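PDB 3HBZ: putative glycoside hydrolase from Bacteroides thetaiotaomicron VPI-5482, which is of unproven activity but binds calcium and may take part in carbohydrate metabolism, perhaps as a glycoside hydrolase or a carbohydrate-binding protein. Local coordinates for residues A[92-97]-A[121-126]; A[108-113]-A[143-148]; A[161-166]-A[313-318]; A[236-241]-A[273-278]. All blocks are in the same frame, centred on the assembly; numbering follows the deposited sequence.

How the contacts relate
The four contacts follow the order of the chain, except that contacts 1 and 2 interleave their segments and contact 4 falls within the interval spanned by contact 3. Contact 1 joins the loop after strand 84-92, in the mixed sheet, to the two-stranded ribbon 115-118/121-125; contact 2 touches it through I113, their centres about 20 Å apart. Contact 2 meets contact 3 on the neighbouring antiparallel strands 147-150 and 158-165, with centres about 15 Å apart. Contacts 3 and 4 have centres about 12 Å apart and meet where OG of S315 bonds to D237. Contacts 2 to 4 thus form a connected series within the putative carbohydrate metabolism domain.

Contact 1 (A[92-97]-A[121-126]); sequences IDTELA and KVVMEW. With ACT (acetate ion), chain H.
T94 buries its hydroxyl against CB and CG1 of V123: OG1 lies 3.5 Å from CB of V123 and has no polar partner anywhere in the model. The T94 and V123 side chains cross at about a right angle. A chi1 of 48° sets OG1 between the backbone N and the carbonyl carbon, while CG2 of T94 approaches the tip of K121. That lysine reaches D93, its NZ 2.7 Å from OD1 of D93 in a salt bridge that uses the syn lone pair of the carboxylate. A long, flexible side chain suits this place, because it spans from the strand to the loop.

Further along, V123 and M124 both face E116, a classic beta bulge in the two-stranded ribbon 115-118/121-125. I92 lays CG2 3.4 Å from O of V123 and CD1 3.6 Å from O of V122. Selenomethionine M124 meets CD1 of L96 with its SE at 3.5 Å, and its CE lies over a face of the W126 ring, toward the rim. N of L96 donates to OXT of an acetate, probably from the crystallisation liquor, 2.7 Å away. The side chain of A97 touches V123 and is about 5 Å from a bound sodium ion.

The contact therefore combines one charge pair with hydrocarbon laid on the strand's carbonyls and two apolar pairs, L96–M124 and A97–V123, while the buried T94 hydroxyl probably carries an energetic cost.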
# COMPACT_ATOMS: atom_id res chain seq x y z
N ILE A 92 -0.39 14.96 -4.21
CA ILE A 92 -1.47 14.83 -3.23
C ILE A 92 -1.27 15.95 -2.23
O ILE A 92 -0.25 16.00 -1.54
CB ILE A 92 -1.37 13.48 -2.47
CG1 ILE A 92 -1.30 12.27 -3.43
CG2 ILE A 92 -2.52 13.34 -1.53
CD1 ILE A 92 -2.50 12.14 -4.25
N ASP A 93 -2.21 16.88 -2.18
CA ASP A 93 -2.12 18.03 -1.27
C ASP A 93 -3.27 18.07 -0.26
O ASP A 93 -3.60 19.13 0.24
CB ASP A 93 -2.12 19.36 -2.07
CG ASP A 93 -3.42 19.59 -2.82
OD1 ASP A 93 -4.09 18.59 -3.17
OD2 ASP A 93 -3.79 20.76 -3.05
N THR A 94 -3.87 16.92 0.01
CA THR A 94 -5.03 16.83 0.87
C THR A 94 -4.70 15.93 2.06
O THR A 94 -3.69 15.25 2.08
CB THR A 94 -6.24 16.23 0.10
OG1 THR A 94 -5.82 15.06 -0.58
CG2 THR A 94 -6.77 17.24 -0.89
N GLU A 95 -5.55 15.96 3.07
CA GLU A 95 -5.36 15.12 4.23
C GLU A 95 -5.81 13.69 3.91
O GLU A 95 -6.55 13.47 2.98
CB GLU A 95 -6.05 15.75 5.44
CG GLU A 95 -7.56 15.84 5.40
CD GLU A 95 -8.15 16.70 6.55
OE1 GLU A 95 -7.41 17.49 7.19
OE2 GLU A 95 -9.38 16.59 6.79
N LEU A 96 -5.28 12.71 4.64
CA LEU A 96 -5.57 11.30 4.35
C LEU A 96 -7.08 11.07 4.23
O LEU A 96 -7.85 11.59 5.02
CB LEU A 96 -4.99 10.45 5.48
CG LEU A 96 -4.62 9.02 5.18
CD1 LEU A 96 -3.64 8.93 3.97
CD2 LEU A 96 -4.04 8.34 6.45
N ALA A 97 -7.50 10.26 3.27
CA ALA A 97 -8.92 9.89 3.12
C ALA A 97 -9.27 8.96 4.29
O ALA A 97 -8.41 8.22 4.75
CB ALA A 97 -9.12 9.12 1.78
N LYS A 121 -10.39 14.00 -8.87
CA LYS A 121 -9.04 13.96 -8.28
C LYS A 121 -8.78 12.75 -7.33
O LYS A 121 -9.40 12.64 -6.26
CB LYS A 121 -8.76 15.27 -7.53
CG LYS A 121 -7.43 15.29 -6.75
CD LYS A 121 -6.96 16.72 -6.44
CE LYS A 121 -6.36 16.86 -5.04
NZ LYS A 121 -6.36 18.27 -4.54
N VAL A 122 -7.84 11.89 -7.74
CA VAL A 122 -7.30 10.86 -6.87
C VAL A 122 -6.56 11.47 -5.66
O VAL A 122 -5.68 12.28 -5.83
CB VAL A 122 -6.37 9.89 -7.65
CG1 VAL A 122 -5.80 8.86 -6.71
CG2 VAL A 122 -7.16 9.18 -8.75
N VAL A 123 -6.93 11.10 -4.45
CA VAL A 123 -6.24 11.59 -3.23
C VAL A 123 -5.48 10.52 -2.43
O VAL A 123 -4.83 10.84 -1.41
CB VAL A 123 -7.22 12.34 -2.29
CG1 VAL A 123 -7.81 13.54 -3.07
CG2 VAL A 123 -8.31 11.42 -1.73
N MSE A 124 -5.52 9.27 -2.90
CA MSE A 124 -4.76 8.17 -2.28
C MSE A 124 -4.85 6.89 -3.12
O MSE A 124 -5.93 6.55 -3.64
CB MSE A 124 -5.26 7.86 -0.86
CG MSE A 124 -4.25 7.03 -0.05
SE MSE A 124 -4.94 6.60 1.67
CE MSE A 124 -6.08 5.09 1.17
N GLU A 125 -3.71 6.20 -3.24
CA GLU A 125 -3.62 4.87 -3.77
C GLU A 125 -3.31 3.87 -2.66
O GLU A 125 -2.28 3.96 -1.98
CB GLU A 125 -2.55 4.78 -4.85
CG GLU A 125 -2.69 5.87 -5.91
CD GLU A 125 -1.92 5.59 -7.21
OE1 GLU A 125 -1.29 4.50 -7.35
OE2 GLU A 125 -2.00 6.50 -8.09
N TRP A 126 -4.22 2.93 -2.44
CA TRP A 126 -3.93 1.80 -1.54
C TRP A 126 -2.83 0.96 -2.18
O TRP A 126 -2.66 0.95 -3.40
CB TRP A 126 -5.15 0.91 -1.35
CG TRP A 126 -6.26 1.50 -0.52
CD1 TRP A 126 -7.26 2.30 -0.96
CD2 TRP A 126 -6.47 1.32 0.89
NE1 TRP A 126 -8.09 2.65 0.11
CE2 TRP A 126 -7.63 2.03 1.24
CE3 TRP A 126 -5.81 0.58 1.87
CZ2 TRP A 126 -8.11 2.06 2.54
CZ3 TRP A 126 -6.30 0.58 3.16
CH2 TRP A 126 -7.44 1.31 3.49
C ACT H . -5.06 13.92 7.57
O ACT H . -4.65 14.47 8.53
OXT ACT H . -4.05 13.79 6.80
CH3 ACT H . -6.55 13.45 7.43
O HOH W 1 -5.14 11.46 0.98

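Contact 2 (A[108-113]-A[143-148]); sequences GQKYYI and DDYPTF
Y111 sets its CB squarely over the Y145 ring, 3.6 Å from the centroid and only 6° off the normal, a CH-pi contact. CG of Y111 lies between the backbone N and the carbonyl carbon (chi1 56°), and CD2 of Y111 reaches CE2 of Y145 at 3.6 Å; the two rings lie obliquely, their planes 55° apart. In one of its two conformers, K110 passes its CE near the Y145 hydroxyl. An alanine in place of Y145 would probably leave Y111 without the aromatic face beneath its CB and open a gap beside N130 and A134.

Y112 packs differently. Its CD2 lies 3.5 Å from CB of F148, while CE2 turns a ring edge to OD1 of D143, near the ring plane. The same OD1 shares a water with the Y112 hydroxyl, a polar end that suits this partly exposed site. A second water accepts from N of Y112 at 2.9 Å and donates to O of T147, joining the two backbones where no direct hydrogen bond forms.

The loop 108-113, between strands 99-100 and 115-118, thus leans on the run from a 3-10 turn into strand 147-150. Helix 130-134 touches both Y111 and Y145, N130 also reaches O of T147 through its amide, and strand 158-165 lies beside F148.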
# COMPACT_ATOMS: atom_id res chain seq x y z
N GLY A 108 -6.90 0.39 -16.90
CA GLY A 108 -5.76 0.03 -17.76
C GLY A 108 -4.57 -0.67 -17.11
O GLY A 108 -3.50 -0.70 -17.68
N GLN A 109 -4.74 -1.23 -15.92
CA GLN A 109 -3.64 -1.92 -15.24
C GLN A 109 -3.88 -3.41 -15.32
O GLN A 109 -4.99 -3.85 -15.49
CB GLN A 109 -3.61 -1.50 -13.78
CG GLN A 109 -3.44 -0.02 -13.58
CD GLN A 109 -2.02 0.46 -13.80
OE1 GLN A 109 -1.07 -0.31 -13.82
NE2 GLN A 109 -1.88 1.74 -13.96
N LYS A 110 -2.83 -4.19 -15.15
CA LYS A 110 -2.96 -5.63 -15.22
C LYS A 110 -3.45 -6.23 -13.90
O LYS A 110 -3.83 -7.39 -13.86
CB LYS A 110 -1.63 -6.29 -15.61
CG LYS A 110 -0.63 -6.35 -14.49
CD LYS A 110 0.70 -6.91 -14.95
CE LYS A 110 1.70 -6.82 -13.84
NZ LYS A 110 3.03 -7.22 -14.30
N TYR A 111 -3.44 -5.44 -12.84
CA TYR A 111 -4.07 -5.86 -11.59
C TYR A 111 -4.73 -4.64 -10.95
O TYR A 111 -4.52 -3.51 -11.36
CB TYR A 111 -3.07 -6.52 -10.64
CG TYR A 111 -1.85 -5.67 -10.31
CD1 TYR A 111 -1.96 -4.52 -9.52
CD2 TYR A 111 -0.56 -6.03 -10.76
CE1 TYR A 111 -0.85 -3.75 -9.21
CE2 TYR A 111 0.58 -5.24 -10.48
CZ TYR A 111 0.44 -4.12 -9.70
OH TYR A 111 1.55 -3.36 -9.43
N TYR A 112 -5.51 -4.88 -9.92
CA TYR A 112 -6.28 -3.85 -9.31
C TYR A 112 -5.45 -3.03 -8.37
O TYR A 112 -4.72 -3.58 -7.51
CB TYR A 112 -7.43 -4.46 -8.54
CG TYR A 112 -8.57 -4.91 -9.42
CD1 TYR A 112 -9.46 -3.99 -9.92
CD2 TYR A 112 -8.79 -6.23 -9.71
CE1 TYR A 112 -10.54 -4.37 -10.67
CE2 TYR A 112 -9.90 -6.64 -10.49
CZ TYR A 112 -10.75 -5.69 -10.96
OH TYR A 112 -11.85 -6.01 -11.73
N ILE A 113 -5.62 -1.71 -8.50
CA ILE A 113 -5.11 -0.70 -7.55
C ILE A 113 -6.33 0.15 -7.16
O ILE A 113 -6.96 0.80 -8.02
CB ILE A 113 -4.01 0.18 -8.20
CG1 ILE A 113 -2.78 -0.65 -8.68
CG2 ILE A 113 -3.54 1.36 -7.29
CD1 ILE A 113 -1.89 0.11 -9.76
N ASP A 143 -8.00 -10.83 -11.82
CA ASP A 143 -8.72 -11.72 -10.88
C ASP A 143 -7.94 -12.89 -10.30
O ASP A 143 -8.45 -13.60 -9.43
CB ASP A 143 -10.00 -12.27 -11.57
CG ASP A 143 -11.18 -11.34 -11.39
OD1 ASP A 143 -10.94 -10.21 -10.86
OD2 ASP A 143 -12.32 -11.73 -11.69
N ASP A 144 -6.73 -13.12 -10.80
CA ASP A 144 -5.90 -14.22 -10.31
C ASP A 144 -4.96 -13.75 -9.19
O ASP A 144 -4.24 -14.56 -8.57
CB ASP A 144 -5.05 -14.78 -11.46
CG ASP A 144 -5.86 -15.40 -12.59
OD1 ASP A 144 -7.00 -15.87 -12.36
OD2 ASP A 144 -5.32 -15.44 -13.72
N TYR A 145 -4.91 -12.45 -8.93
CA TYR A 145 -4.04 -11.92 -7.90
C TYR A 145 -4.66 -12.09 -6.48
O TYR A 145 -5.86 -12.38 -6.34
CB TYR A 145 -3.76 -10.46 -8.14
CG TYR A 145 -2.79 -10.19 -9.27
CD1 TYR A 145 -3.18 -10.31 -10.59
CD2 TYR A 145 -1.46 -9.79 -8.99
CE1 TYR A 145 -2.28 -10.06 -11.62
CE2 TYR A 145 -0.55 -9.55 -10.02
CZ TYR A 145 -0.95 -9.70 -11.33
OH TYR A 145 -0.06 -9.43 -12.33
N PRO A 146 -3.84 -11.95 -5.44
CA PRO A 146 -4.34 -12.06 -4.07
C PRO A 146 -5.29 -10.92 -3.67
O PRO A 146 -6.14 -11.10 -2.78
CB PRO A 146 -3.06 -12.02 -3.21
CG PRO A 146 -1.98 -12.53 -4.16
CD PRO A 146 -2.35 -11.86 -5.48
N THR A 147 -5.17 -9.79 -4.36
CA THR A 147 -5.90 -8.60 -4.02
C THR A 147 -6.66 -8.14 -5.28
O THR A 147 -6.04 -7.81 -6.29
CB THR A 147 -4.97 -7.53 -3.56
OG1 THR A 147 -4.25 -7.97 -2.41
CG2 THR A 147 -5.75 -6.21 -3.20
N PHE A 148 -8.00 -8.19 -5.24
CA PHE A 148 -8.83 -7.75 -6.37
C PHE A 148 -10.14 -7.17 -5.92
O PHE A 148 -10.44 -7.10 -4.73
CB PHE A 148 -9.05 -8.89 -7.38
CG PHE A 148 -9.76 -10.13 -6.80
CD1 PHE A 148 -9.04 -11.08 -6.07
CD2 PHE A 148 -11.12 -10.33 -6.99
CE1 PHE A 148 -9.64 -12.20 -5.55
CE2 PHE A 148 -11.74 -11.45 -6.46
CZ PHE A 148 -11.01 -12.39 -5.75
O HOH W 2 -5.82 -7.68 -9.10
O HOH W 3 -13.16 -8.56 -10.51

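Contact 3 (A[161-166]-A[313-318]); sequences LVTRST and TSSLEG
L161 and S314 bring their CA atoms to 5.6 Å where the broken strand 158-165 passes the loop leaving strand 306-313, and that loop then folds into a type I turn from S315 to G318. The turn is closed by N of G318 bonding to O of S315 at 2.8 Å; a glycine fits there because a CB would crowd against CB of S315.

The polar centre is T163, which lies in the break of its strand. Its OG1, anti to the carbonyl carbon at a chi1 of -61°, meets two serine hydroxyls. T163 OG1 and S314 OG are 2.7 Å apart, a hydrogen bond in which either group could be the donor. T163 OG1 is also 2.7 Å from S315 OG, but this second bond is not settled, since the one threonine proton has another acceptor within reach. Both serines also have partners beyond the segments: S314 takes the N-H of G180, and S315 bonds to the carboxylate of D237. Small hydroxyl side chains suit this buried spot, since each can both give and take a hydrogen bond. Alongside, CB of S314 lies 3.5 Å from O of L161, and CD1 of the leucine comes within 4.1 Å of N of T313.

Around this point, L161 pairs through its backbone with L329 and T163 with the run before strand 328-338. Strand 177-183 touches T163, T313 and S315, and strand 147-150 flanks L161 and V162, so the contact lies where strands 147-150, 158-165 and 177-183 meet the loop after 306-313.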
# COMPACT_ATOMS: atom_id res chain seq x y z
N LEU A 161 -9.80 -10.30 -0.81
CA LEU A 161 -8.46 -10.73 -0.51
C LEU A 161 -8.48 -12.26 -0.41
O LEU A 161 -9.26 -12.83 0.36
CB LEU A 161 -8.03 -10.12 0.83
CG LEU A 161 -8.07 -8.58 0.84
CD1 LEU A 161 -7.60 -8.05 2.21
CD2 LEU A 161 -7.24 -7.92 -0.27
N VAL A 162 -7.68 -12.90 -1.25
CA VAL A 162 -7.66 -14.36 -1.34
C VAL A 162 -6.21 -14.85 -1.30
O VAL A 162 -5.43 -14.46 -2.10
CB VAL A 162 -8.35 -14.88 -2.60
CG1 VAL A 162 -8.24 -16.43 -2.72
CG2 VAL A 162 -9.84 -14.49 -2.64
N THR A 163 -5.88 -15.72 -0.36
CA THR A 163 -4.56 -16.33 -0.23
C THR A 163 -4.35 -17.30 -1.37
O THR A 163 -5.15 -18.19 -1.61
CB THR A 163 -4.42 -17.04 1.13
OG1 THR A 163 -4.59 -16.06 2.17
CG2 THR A 163 -3.02 -17.75 1.30
N ARG A 164 -3.27 -17.08 -2.12
CA ARG A 164 -3.02 -17.79 -3.36
C ARG A 164 -1.77 -18.64 -3.24
O ARG A 164 -0.82 -18.27 -2.51
CB ARG A 164 -2.73 -16.79 -4.46
CG ARG A 164 -3.88 -15.87 -4.74
CD ARG A 164 -5.11 -16.60 -5.23
NE ARG A 164 -5.95 -15.57 -5.78
CZ ARG A 164 -6.78 -15.68 -6.81
NH1 ARG A 164 -6.99 -16.83 -7.46
NH2 ARG A 164 -7.42 -14.59 -7.18
N SER A 165 -1.72 -19.72 -4.00
CA SER A 165 -0.44 -20.40 -4.26
C SER A 165 0.46 -19.51 -5.12
O SER A 165 -0.01 -18.85 -6.07
CB SER A 165 -0.66 -21.71 -5.02
OG SER A 165 0.60 -22.24 -5.36
N THR A 166 1.76 -19.52 -4.83
CA THR A 166 2.75 -18.83 -5.65
C THR A 166 3.42 -19.77 -6.66
O THR A 166 4.39 -19.38 -7.33
CB THR A 166 3.85 -18.27 -4.78
OG1 THR A 166 4.41 -19.35 -4.03
CG2 THR A 166 3.32 -17.22 -3.86
N THR A 313 -5.64 -8.37 5.79
CA THR A 313 -5.05 -9.57 5.18
C THR A 313 -5.93 -10.82 5.38
O THR A 313 -6.53 -11.03 6.44
CB THR A 313 -3.62 -9.83 5.66
OG1 THR A 313 -3.14 -11.02 5.01
CG2 THR A 313 -3.57 -10.06 7.20
N SER A 314 -5.97 -11.66 4.36
CA SER A 314 -6.77 -12.88 4.36
C SER A 314 -6.13 -13.99 5.21
O SER A 314 -6.78 -14.98 5.50
CB SER A 314 -7.00 -13.35 2.92
OG SER A 314 -5.78 -13.63 2.24
N SER A 315 -4.87 -13.84 5.59
CA SER A 315 -4.14 -14.86 6.37
C SER A 315 -3.24 -14.17 7.40
O SER A 315 -2.25 -13.54 7.07
CB SER A 315 -3.30 -15.75 5.47
OG SER A 315 -4.09 -16.65 4.72
N LEU A 316 -3.62 -14.29 8.66
CA LEU A 316 -3.00 -13.59 9.75
C LEU A 316 -1.49 -13.77 9.76
O LEU A 316 -0.78 -12.82 10.02
CB LEU A 316 -3.58 -14.05 11.09
CG LEU A 316 -3.08 -13.14 12.25
CD1 LEU A 316 -4.15 -12.71 13.24
CD2 LEU A 316 -1.94 -13.80 12.97
N GLU A 317 -1.00 -14.98 9.50
CA GLU A 317 0.43 -15.23 9.46
C GLU A 317 0.91 -15.50 8.04
O GLU A 317 1.96 -16.19 7.79
CB GLU A 317 0.75 -16.47 10.26
CG GLU A 317 0.47 -16.39 11.70
CD GLU A 317 0.84 -17.72 12.34
OE1 GLU A 317 2.05 -18.03 12.33
OE2 GLU A 317 -0.07 -18.47 12.76
N GLY A 318 0.16 -15.01 7.08
CA GLY A 318 0.55 -15.22 5.69
C GLY A 318 1.84 -14.59 5.29
O GLY A 318 2.52 -15.07 4.38

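Contact 4 (A[236-241]-A[273-278]); sequences RDICDI and DDAKET
The R236 guanidinium meets the carboxylate of E277 at its edge, side-on, with the two planes 36° apart. NE of R236 gives a hydrogen bond to OE2 of E277 at 2.9 Å, with OE2 close to the guanidinium plane, and NH2 reaches the syn lone pair of OE1 at 3.0 Å from a more tilted direction. Two nitrogens gripping two oxygens fix the rotation of both groups, and a charged pair suits a place near the surface. OE1 also accepts the N-H of A221. A lysine in place of E277 would probably set two positive charges against each other and leave A221 N without this acceptor.

The segment 273-278 lies in the link between antiparallel strands 266-271 and 281-290. Residues 236-241 lead into strand 240-247, the other neighbour of 266-271. This belongs to the putative carbohydrate metabolism domain, whose clan membership is consistent with a galactose-binding-domain-like beta-sandwich.

Away from the charges, A275 is small enough for its CB to touch both C239 and I238. This CB lies 3.8 Å from SG of C239 and 3.9 Å from CG1 of I238. CG1 of I238 stands anti to the backbone N, chi1 -161°, and CD1 beyond it rests 3.8 Å from O of A275.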
# COMPACT_ATOMS: atom_id res chain seq x y z
N ARG A 236 -6.85 -23.75 11.77
CA ARG A 236 -7.78 -23.14 10.83
C ARG A 236 -7.31 -21.71 10.57
O ARG A 236 -6.85 -21.04 11.49
CB ARG A 236 -9.19 -23.23 11.36
CG ARG A 236 -10.26 -23.02 10.33
CD ARG A 236 -10.84 -24.32 9.70
NE ARG A 236 -11.90 -23.88 8.79
CZ ARG A 236 -12.11 -24.27 7.52
NH1 ARG A 236 -11.40 -25.22 6.93
NH2 ARG A 236 -13.09 -23.69 6.85
N ASP A 237 -7.31 -21.26 9.32
CA ASP A 237 -6.79 -19.94 9.00
C ASP A 237 -7.74 -18.87 9.58
O ASP A 237 -8.90 -19.17 9.91
CB ASP A 237 -6.66 -19.79 7.48
CG ASP A 237 -5.60 -18.78 7.04
OD1 ASP A 237 -4.93 -18.12 7.89
OD2 ASP A 237 -5.46 -18.62 5.79
N ILE A 238 -7.22 -17.65 9.76
CA ILE A 238 -8.05 -16.51 10.15
C ILE A 238 -7.44 -15.28 9.51
O ILE A 238 -6.24 -15.25 9.22
CB ILE A 238 -8.18 -16.37 11.72
CG1 ILE A 238 -9.38 -15.51 12.14
CG2 ILE A 238 -6.83 -15.85 12.36
CD1 ILE A 238 -10.79 -15.94 11.56
N CYS A 239 -8.29 -14.28 9.25
CA CYS A 239 -7.87 -12.99 8.77
C CYS A 239 -7.28 -12.11 9.87
O CYS A 239 -7.38 -12.45 11.08
CB CYS A 239 -9.06 -12.28 8.16
SG CYS A 239 -10.44 -12.08 9.31
N ASP A 240 -6.67 -11.00 9.46
CA ASP A 240 -6.26 -9.92 10.39
C ASP A 240 -6.71 -8.60 9.80
O ASP A 240 -6.72 -8.40 8.56
CB ASP A 240 -4.75 -9.94 10.63
CG ASP A 240 -4.34 -9.32 11.96
OD1 ASP A 240 -5.17 -8.84 12.77
OD2 ASP A 240 -3.13 -9.30 12.18
N ILE A 241 -7.13 -7.72 10.70
CA ILE A 241 -7.53 -6.37 10.37
C ILE A 241 -6.99 -5.49 11.49
O ILE A 241 -7.29 -5.73 12.66
CB ILE A 241 -9.08 -6.22 10.33
CG1 ILE A 241 -9.69 -7.24 9.36
CG2 ILE A 241 -9.46 -4.74 10.02
CD1 ILE A 241 -11.25 -7.35 9.33
N ASP A 273 -10.06 -8.65 17.49
CA ASP A 273 -9.83 -9.75 18.43
C ASP A 273 -10.93 -10.82 18.42
O ASP A 273 -10.83 -11.78 19.16
CB ASP A 273 -9.65 -9.23 19.87
CG ASP A 273 -10.93 -8.59 20.44
OD1 ASP A 273 -11.95 -8.42 19.71
OD2 ASP A 273 -10.92 -8.24 21.64
N ASP A 274 -11.98 -10.66 17.61
CA ASP A 274 -13.07 -11.65 17.57
C ASP A 274 -13.43 -12.02 16.13
O ASP A 274 -14.58 -12.32 15.85
CB ASP A 274 -14.30 -11.13 18.33
CG ASP A 274 -14.89 -9.86 17.72
OD1 ASP A 274 -14.36 -9.37 16.70
OD2 ASP A 274 -15.92 -9.38 18.22
N ALA A 275 -12.45 -12.02 15.23
CA ALA A 275 -12.66 -12.45 13.86
C ALA A 275 -13.16 -13.89 13.79
O ALA A 275 -12.76 -14.74 14.61
CB ALA A 275 -11.40 -12.27 12.98
N LYS A 276 -14.06 -14.15 12.84
CA LYS A 276 -14.60 -15.50 12.65
C LYS A 276 -14.90 -15.77 11.18
O LYS A 276 -14.99 -14.83 10.34
CB LYS A 276 -15.87 -15.72 13.49
CG LYS A 276 -17.01 -14.79 13.05
CD LYS A 276 -18.31 -15.03 13.79
CE LYS A 276 -19.31 -13.94 13.45
NZ LYS A 276 -20.61 -14.23 14.11
N GLU A 277 -15.08 -17.04 10.86
CA GLU A 277 -15.63 -17.39 9.56
C GLU A 277 -17.11 -17.05 9.54
O GLU A 277 -17.82 -17.40 10.43
CB GLU A 277 -15.42 -18.86 9.27
CG GLU A 277 -13.92 -19.22 9.13
CD GLU A 277 -13.74 -20.65 8.69
OE1 GLU A 277 -13.96 -20.92 7.51
OE2 GLU A 277 -13.40 -21.50 9.52
N THR A 278 -17.55 -16.30 8.54
CA THR A 278 -18.93 -15.92 8.43
C THR A 278 -19.25 -15.57 6.99
O THR A 278 -18.43 -14.97 6.31
CB THR A 278 -19.27 -14.72 9.35
OG1 THR A 278 -20.61 -14.32 9.08
CG2 THR A 278 -18.31 -13.53 9.14